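Local coordinates for protein tyrosine--tRNA ligase, mitochondrial (Emericella nidulans, PDB 5IHX) that probably charges mitochondrial tRNA(Tyr) with tyrosine, using ATP and releasing AMP and diphosphate, as a class I aminoacyl-tRNA synthetase, at residues K64-Y69 / G232-V237; W223-L228 / F248-V253. All blocks are in the same frame, centred on the assembly; numbering follows the deposited sequence.

Contact 1: residues K64-Y69 / G232-V237; sequences KRVGIY and GCQVQV. With TYR (tyrosine), chain C.
Tyr-69 and Gln-236 stand side by side on neighbouring parallel strands of the class I synthetase Rossmann fold, where the sheet borders the tyrosine pocket. The backbones are laced in the parallel manner: Tyr-69 N donates to Val-235 O, and Tyr-69 O accepts a nearly straight bond from Val-237 N (2.9 Å, 170°). Just ahead in the chain, Gly-67 N bonds to Gly-232 O at 3.1 Å. Glycine suits position 67 because a beta carbon there would collide with that carbonyl; at position 232, positive phi closes the preceding helix in a Schellman motif.

On the pocket side, Gln-236 CG lies over one face of the Tyr-69 ring, 4.0 Å from its centroid, in a CH-pi contact. The glutamine chain is extended, CG anti to the backbone N (chi1 177°), and its amide is tilted 29° from the ring plane while OE1 bonds to Gln-221 NE2. Cys-233 SG meets the same ring obliquely, 3.5 Å from Tyr-69 CD2. On the other side of the sheet, Ile-68 CD1 packs against Val-235 CG1 and Val-237 CG1, branched residues well suited to a buried strand. Farther back, Lys-64 NZ donates to Gln-234 OE1 (2.9 Å) and forms a salt bridge with Asp-274, while Gln-234 NE2 bonds to the carbonyls of Leu-273 and Lys-275.

With the ring packed against Gln-236, Tyr-69 OH donates to the phenol oxygen OH of the bound tyrosine at 3.2 Å, consistent with Tyr-69 helping Asp-224 to recognise the substrate's phenol group.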
loop_
_atom_site.group_PDB
_atom_site.type_symbol
_atom_site.label_atom_id
_atom_site.label_comp_id
_atom_site.label_asym_id
_atom_site.label_seq_id
_atom_site.Cartn_x
_atom_site.Cartn_y
_atom_site.Cartn_z
ATOM N N LYS A 64 4.835 -32.924 12.321
ATOM C CA LYS A 64 3.872 -32.525 11.293
ATOM C C LYS A 64 4.438 -32.573 9.877
ATOM O O LYS A 64 5.578 -32.179 9.634
ATOM C CB LYS A 64 3.358 -31.113 11.576
ATOM C CG LYS A 64 2.661 -30.946 12.916
ATOM C CD LYS A 64 2.349 -29.479 13.196
ATOM C CE LYS A 64 1.338 -28.911 12.211
ATOM N NZ LYS A 64 0.998 -27.494 12.521
ATOM N N ARG A 65 3.615 -33.055 8.951
ATOM C CA ARG A 65 3.923 -33.012 7.530
ATOM C C ARG A 65 3.582 -31.621 6.998
ATOM O O ARG A 65 2.656 -31.458 6.206
ATOM C CB ARG A 65 3.134 -34.095 6.785
ATOM C CG ARG A 65 3.509 -34.286 5.324
ATOM C CD ARG A 65 2.491 -35.172 4.613
ATOM N NE ARG A 65 2.432 -36.526 5.164
ATOM C CZ ARG A 65 3.173 -37.548 4.746
ATOM N NH1 ARG A 65 4.052 -37.392 3.762
ATOM N NH2 ARG A 65 3.036 -38.737 5.315
ATOM N N VAL A 66 4.328 -30.618 7.454
ATOM C CA VAL A 66 4.015 -29.220 7.162
ATOM C C VAL A 66 4.419 -28.802 5.758
ATOM O O VAL A 66 5.339 -29.368 5.164
ATOM C CB VAL A 66 4.704 -28.256 8.154
ATOM C CG1 VAL A 66 4.228 -28.521 9.559
ATOM C CG2 VAL A 66 6.225 -28.375 8.060
ATOM N N GLY A 67 3.723 -27.799 5.240
ATOM C CA GLY A 67 4.070 -27.217 3.963
ATOM C C GLY A 67 5.239 -26.263 4.098
ATOM O O GLY A 67 5.431 -25.645 5.146
ATOM N N ILE A 68 6.030 -26.157 3.035
ATOM C CA ILE A 68 7.177 -25.259 3.009
ATOM C C ILE A 68 7.252 -24.598 1.640
ATOM O O ILE A 68 6.904 -25.219 0.640
ATOM C CB ILE A 68 8.496 -26.004 3.308
ATOM C CG1 ILE A 68 9.686 -25.048 3.219
ATOM C CG2 ILE A 68 8.674 -27.181 2.355
ATOM C CD1 ILE A 68 10.977 -25.623 3.775
ATOM N N TYR A 69 7.677 -23.337 1.590
ATOM C CA TYR A 69 7.789 -22.648 0.308
ATOM C C TYR A 69 9.023 -21.768 0.214
ATOM O O TYR A 69 9.595 -21.352 1.224
ATOM C CB TYR A 69 6.535 -21.805 0.038
ATOM C CG TYR A 69 6.594 -20.369 0.522
ATOM C CD1 TYR A 69 6.962 -19.344 -0.341
ATOM C CD2 TYR A 69 6.253 -20.033 1.827
ATOM C CE1 TYR A 69 7.011 -18.029 0.083
ATOM C CE2 TYR A 69 6.294 -18.714 2.261
ATOM C CZ TYR A 69 6.672 -17.718 1.382
ATOM O OH TYR A 69 6.717 -16.406 1.801
ATOM N N GLY A 232 -1.780 -24.365 4.928
ATOM C CA GLY A 232 -0.894 -25.344 5.537
ATOM C C GLY A 232 0.593 -25.074 5.389
ATOM O O GLY A 232 1.417 -25.838 5.898
ATOM N N CYS A 233 0.948 -23.994 4.699
ATOM C CA CYS A 233 2.354 -23.674 4.472
ATOM C C CYS A 233 2.960 -22.941 5.667
ATOM O O CYS A 233 3.074 -21.714 5.678
ATOM C CB CYS A 233 2.510 -22.837 3.210
ATOM S SG CYS A 233 4.201 -22.711 2.655
ATOM N N GLN A 234 3.365 -23.714 6.669
ATOM C CA GLN A 234 3.829 -23.162 7.934
ATOM C C GLN A 234 5.274 -22.659 7.881
ATOM O O GLN A 234 5.662 -21.806 8.683
ATOM C CB GLN A 234 3.684 -24.223 9.027
ATOM C CG GLN A 234 3.957 -23.727 10.434
ATOM C CD GLN A 234 3.726 -24.800 11.477
ATOM O OE1 GLN A 234 2.936 -25.719 11.270
ATOM N NE2 GLN A 234 4.414 -24.687 12.607
ATOM N N VAL A 235 6.057 -23.170 6.933
ATOM C CA VAL A 235 7.490 -22.877 6.876
ATOM C C VAL A 235 7.898 -22.146 5.596
ATOM O O VAL A 235 7.363 -22.412 4.522
ATOM C CB VAL A 235 8.328 -24.175 6.990
ATOM C CG1 VAL A 235 9.817 -23.854 7.063
ATOM C CG2 VAL A 235 7.899 -24.984 8.207
ATOM N N GLN A 236 8.837 -21.209 5.724
ATOM C CA GLN A 236 9.441 -20.561 4.563
ATOM C C GLN A 236 10.952 -20.749 4.576
ATOM O O GLN A 236 11.587 -20.635 5.624
ATOM C CB GLN A 236 9.117 -19.066 4.521
ATOM C CG GLN A 236 9.789 -18.341 3.349
ATOM C CD GLN A 236 9.472 -16.851 3.266
ATOM O OE1 GLN A 236 9.980 -16.155 2.387
ATOM N NE2 GLN A 236 8.633 -16.360 4.171
ATOM N N VAL A 237 11.515 -21.034 3.403
ATOM C CA VAL A 237 12.962 -21.081 3.227
ATOM C C VAL A 237 13.393 -20.060 2.177
ATOM O O VAL A 237 12.703 -19.847 1.182
ATOM C CB VAL A 237 13.441 -22.496 2.819
ATOM C CG1 VAL A 237 12.762 -22.950 1.537
ATOM C CG2 VAL A 237 14.959 -22.526 2.658
HETATM N N TYR C . 12.044 -11.489 -1.727
HETATM C CA TYR C . 12.687 -12.730 -2.248
HETATM C C TYR C . 13.937 -12.398 -3.054
HETATM O O TYR C . 14.866 -13.203 -3.151
HETATM C CB TYR C . 11.702 -13.521 -3.111
HETATM C CG TYR C . 10.363 -13.735 -2.449
HETATM C CD1 TYR C . 10.248 -14.528 -1.314
HETATM C CD2 TYR C . 9.213 -13.145 -2.956
HETATM C CE1 TYR C . 9.028 -14.729 -0.705
HETATM C CE2 TYR C . 7.988 -13.338 -2.354
HETATM C CZ TYR C . 7.901 -14.132 -1.229
HETATM O OH TYR C . 6.684 -14.327 -0.624
HETATM O OXT TYR C . 14.043 -11.317 -3.632
#

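Contact 2: residues W223-L228 / F248-V253; sequences WDWWML and FGVGAV. With TYR (tyrosine), chain C.
The axes of segments 223-228 and 248-253, parts of helices 212-229 and 243-259, approach to 9.1 Å and cross at -55°, with no hydrogen bond between them, and the Trp-226 and Val-253 CA atoms are the nearest pair. Trp-225 and Val-253 carry the packing in nearly equal measure. Trp-225 CG is anti to the backbone N (chi1 -164°), and the six-membered part of the indole reaches the backbone of the second helix: Trp-225 CZ3 lies 3.6 Å from Val-250 N. Gly-249 fits this spot because a beta carbon would run into Trp-225 CE3. At the tip of the indole, Trp-225 CH2 touches Val-250 CG2 at 3.7 Å, the two side chains lying side by side. Val-253 crosses Trp-225 at about a right angle, its CG2 3.9 Å from Trp-225 CB, and its CG1 approaches the ring edge of Trp-226. A branched valine can thus serve both tryptophans with its two methyls.

Asp-224 takes the hydroxyl of the bound tyrosine instead: TYR OH donates to Asp-224 OD1 at 2.9 Å, and Trp-172 and Trp-173 donate to OD2. Beyond the helix pair, Trp-225 NE1 bonds to Cys-233 O and the indole meets the Tyr-69 ring edge-to-face, joining helix 212-229 to the central sheet, while Ala-252 packs on Leu-185 of helix 178-186.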
loop_
_atom_site.group_PDB
_atom_site.type_symbol
_atom_site.label_atom_id
_atom_site.label_comp_id
_atom_site.label_asym_id
_atom_site.label_seq_id
_atom_site.Cartn_x
_atom_site.Cartn_y
_atom_site.Cartn_z
ATOM N N TRP A 223 2.538 -10.957 3.583
ATOM C CA TRP A 223 1.190 -11.267 3.128
ATOM C C TRP A 223 1.203 -12.511 2.236
ATOM O O TRP A 223 0.311 -13.353 2.331
ATOM C CB TRP A 223 0.581 -10.069 2.392
ATOM C CG TRP A 223 -0.899 -10.187 2.185
ATOM C CD1 TRP A 223 -1.543 -10.602 1.055
ATOM C CD2 TRP A 223 -1.922 -9.893 3.143
ATOM N NE1 TRP A 223 -2.903 -10.579 1.250
ATOM C CE2 TRP A 223 -3.162 -10.150 2.525
ATOM C CE3 TRP A 223 -1.910 -9.437 4.465
ATOM C CZ2 TRP A 223 -4.377 -9.964 3.182
ATOM C CZ3 TRP A 223 -3.116 -9.255 5.117
ATOM C CH2 TRP A 223 -4.333 -9.517 4.475
ATOM N N ASP A 224 2.209 -12.617 1.366
ATOM C CA ASP A 224 2.397 -13.820 0.552
ATOM C C ASP A 224 2.379 -15.063 1.429
ATOM O O ASP A 224 1.655 -16.020 1.157
ATOM C CB ASP A 224 3.719 -13.776 -0.218
ATOM C CG ASP A 224 3.675 -12.854 -1.418
ATOM O OD1 ASP A 224 4.757 -12.582 -1.980
ATOM O OD2 ASP A 224 2.575 -12.400 -1.797
ATOM N N TRP A 225 3.187 -15.036 2.485
ATOM C CA TRP A 225 3.287 -16.157 3.410
ATOM C C TRP A 225 1.927 -16.449 4.030
ATOM O O TRP A 225 1.493 -17.600 4.085
ATOM C CB TRP A 225 4.314 -15.861 4.502
ATOM C CG TRP A 225 4.757 -17.070 5.273
ATOM C CD1 TRP A 225 4.218 -18.323 5.220
ATOM C CD2 TRP A 225 5.839 -17.139 6.210
ATOM N NE1 TRP A 225 4.893 -19.165 6.068
ATOM C CE2 TRP A 225 5.893 -18.464 6.689
ATOM C CE3 TRP A 225 6.765 -16.209 6.694
ATOM C CZ2 TRP A 225 6.839 -18.882 7.622
ATOM C CZ3 TRP A 225 7.702 -16.626 7.620
ATOM C CH2 TRP A 225 7.731 -17.951 8.076
ATOM N N TRP A 226 1.259 -15.397 4.495
ATOM C CA TRP A 226 -0.065 -15.534 5.090
ATOM C C TRP A 226 -1.023 -16.250 4.141
ATOM O O TRP A 226 -1.764 -17.140 4.555
ATOM C CB TRP A 226 -0.625 -14.160 5.470
ATOM C CG TRP A 226 -2.095 -14.173 5.756
ATOM C CD1 TRP A 226 -3.060 -13.464 5.105
ATOM C CD2 TRP A 226 -2.769 -14.939 6.762
ATOM N NE1 TRP A 226 -4.293 -13.736 5.644
ATOM C CE2 TRP A 226 -4.143 -14.640 6.662
ATOM C CE3 TRP A 226 -2.346 -15.847 7.737
ATOM C CZ2 TRP A 226 -5.094 -15.216 7.500
ATOM C CZ3 TRP A 226 -3.294 -16.419 8.567
ATOM C CH2 TRP A 226 -4.651 -16.100 8.443
ATOM N N MET A 227 -0.992 -15.872 2.867
ATOM C CA MET A 227 -1.850 -16.493 1.865
ATOM C C MET A 227 -1.568 -17.991 1.732
ATOM O O MET A 227 -2.485 -18.782 1.517
ATOM C CB MET A 227 -1.668 -15.806 0.510
ATOM C CG MET A 227 -2.206 -14.380 0.445
ATOM S SD MET A 227 -3.988 -14.258 0.701
ATOM C CE MET A 227 -4.611 -15.207 -0.681
ATOM N N LEU A 228 -0.301 -18.376 1.856
ATOM C CA LEU A 228 0.079 -19.785 1.777
ATOM C C LEU A 228 -0.115 -20.479 3.123
ATOM O O LEU A 228 -0.466 -21.658 3.185
ATOM C CB LEU A 228 1.531 -19.923 1.323
ATOM C CG LEU A 228 1.858 -19.345 -0.058
ATOM C CD1 LEU A 228 3.337 -19.528 -0.372
ATOM C CD2 LEU A 228 0.991 -19.964 -1.147
ATOM N N PHE A 248 10.657 -10.817 9.815
ATOM C CA PHE A 248 9.504 -9.931 9.779
ATOM C C PHE A 248 8.243 -10.731 9.471
ATOM O O PHE A 248 7.184 -10.491 10.048
ATOM C CB PHE A 248 9.700 -8.833 8.731
ATOM C CG PHE A 248 8.561 -7.858 8.658
ATOM C CD1 PHE A 248 8.599 -6.678 9.382
ATOM C CD2 PHE A 248 7.450 -8.121 7.873
ATOM C CE1 PHE A 248 7.551 -5.776 9.321
ATOM C CE2 PHE A 248 6.400 -7.225 7.809
ATOM C CZ PHE A 248 6.451 -6.051 8.534
ATOM N N GLY A 249 8.375 -11.688 8.558
ATOM C CA GLY A 249 7.253 -12.506 8.135
ATOM C C GLY A 249 6.674 -13.354 9.251
ATOM O O GLY A 249 5.457 -13.482 9.364
ATOM N N VAL A 250 7.541 -13.937 10.074
ATOM C CA VAL A 250 7.091 -14.760 11.192
ATOM C C VAL A 250 6.176 -13.946 12.105
ATOM O O VAL A 250 5.078 -14.383 12.446
ATOM C CB VAL A 250 8.283 -15.324 12.003
ATOM C CG1 VAL A 250 7.806 -15.966 13.308
ATOM C CG2 VAL A 250 9.061 -16.328 11.177
ATOM N N GLY A 251 6.637 -12.762 12.492
ATOM C CA GLY A 251 5.855 -11.876 13.334
ATOM C C GLY A 251 4.566 -11.443 12.662
ATOM O O GLY A 251 3.495 -11.460 13.271
ATOM N N ALA A 252 4.677 -11.052 11.396
ATOM C CA ALA A 252 3.537 -10.556 10.634
ATOM C C ALA A 252 2.444 -11.611 10.489
ATOM O O ALA A 252 1.260 -11.299 10.593
ATOM C CB ALA A 252 3.993 -10.085 9.266
ATOM N N VAL A 253 2.838 -12.857 10.250
ATOM C CA VAL A 253 1.869 -13.933 10.057
ATOM C C VAL A 253 1.127 -14.245 11.358
ATOM O O VAL A 253 -0.087 -14.454 11.345
ATOM C CB VAL A 253 2.548 -15.209 9.510
ATOM C CG1 VAL A 253 1.604 -16.408 9.577
ATOM C CG2 VAL A 253 2.995 -14.991 8.073
HETATM N N TYR C . 12.044 -11.489 -1.727
HETATM C CA TYR C . 12.687 -12.730 -2.248
HETATM C C TYR C . 13.937 -12.398 -3.054
HETATM O O TYR C . 14.866 -13.203 -3.151
HETATM C CB TYR C . 11.702 -13.521 -3.111
HETATM C CG TYR C . 10.363 -13.735 -2.449
HETATM C CD1 TYR C . 10.248 -14.528 -1.314
HETATM C CD2 TYR C . 9.213 -13.145 -2.956
HETATM C CE1 TYR C . 9.028 -14.729 -0.705
HETATM C CE2 TYR C . 7.988 -13.338 -2.354
HETATM C CZ TYR C . 7.901 -14.132 -1.229
HETATM O OH TYR C . 6.684 -14.327 -0.624
HETATM O OXT TYR C . 14.043 -11.317 -3.632
#

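In the fold
The two contacts have centres about 12 Å apart and alternate along the chain: 64-69 comes first, then 223-228, 232-237 and 248-253. Helix 212-229, strand 235-238 and helix 243-259 follow one another directly, so contact 2 pairs the helices that precede and follow a strand of contact 1, while strand 68-72 joins that strand from much earlier in the sequence. The two contacts also touch, with a probable hydrogen bond from Cys-233 N to Leu-228 O just after the end of helix 212-229. All of this belongs to the class I catalytic domain of this C-terminally truncated enzyme, where strand 68-72 and helix 212-229 help to wall the tyrosine pocket.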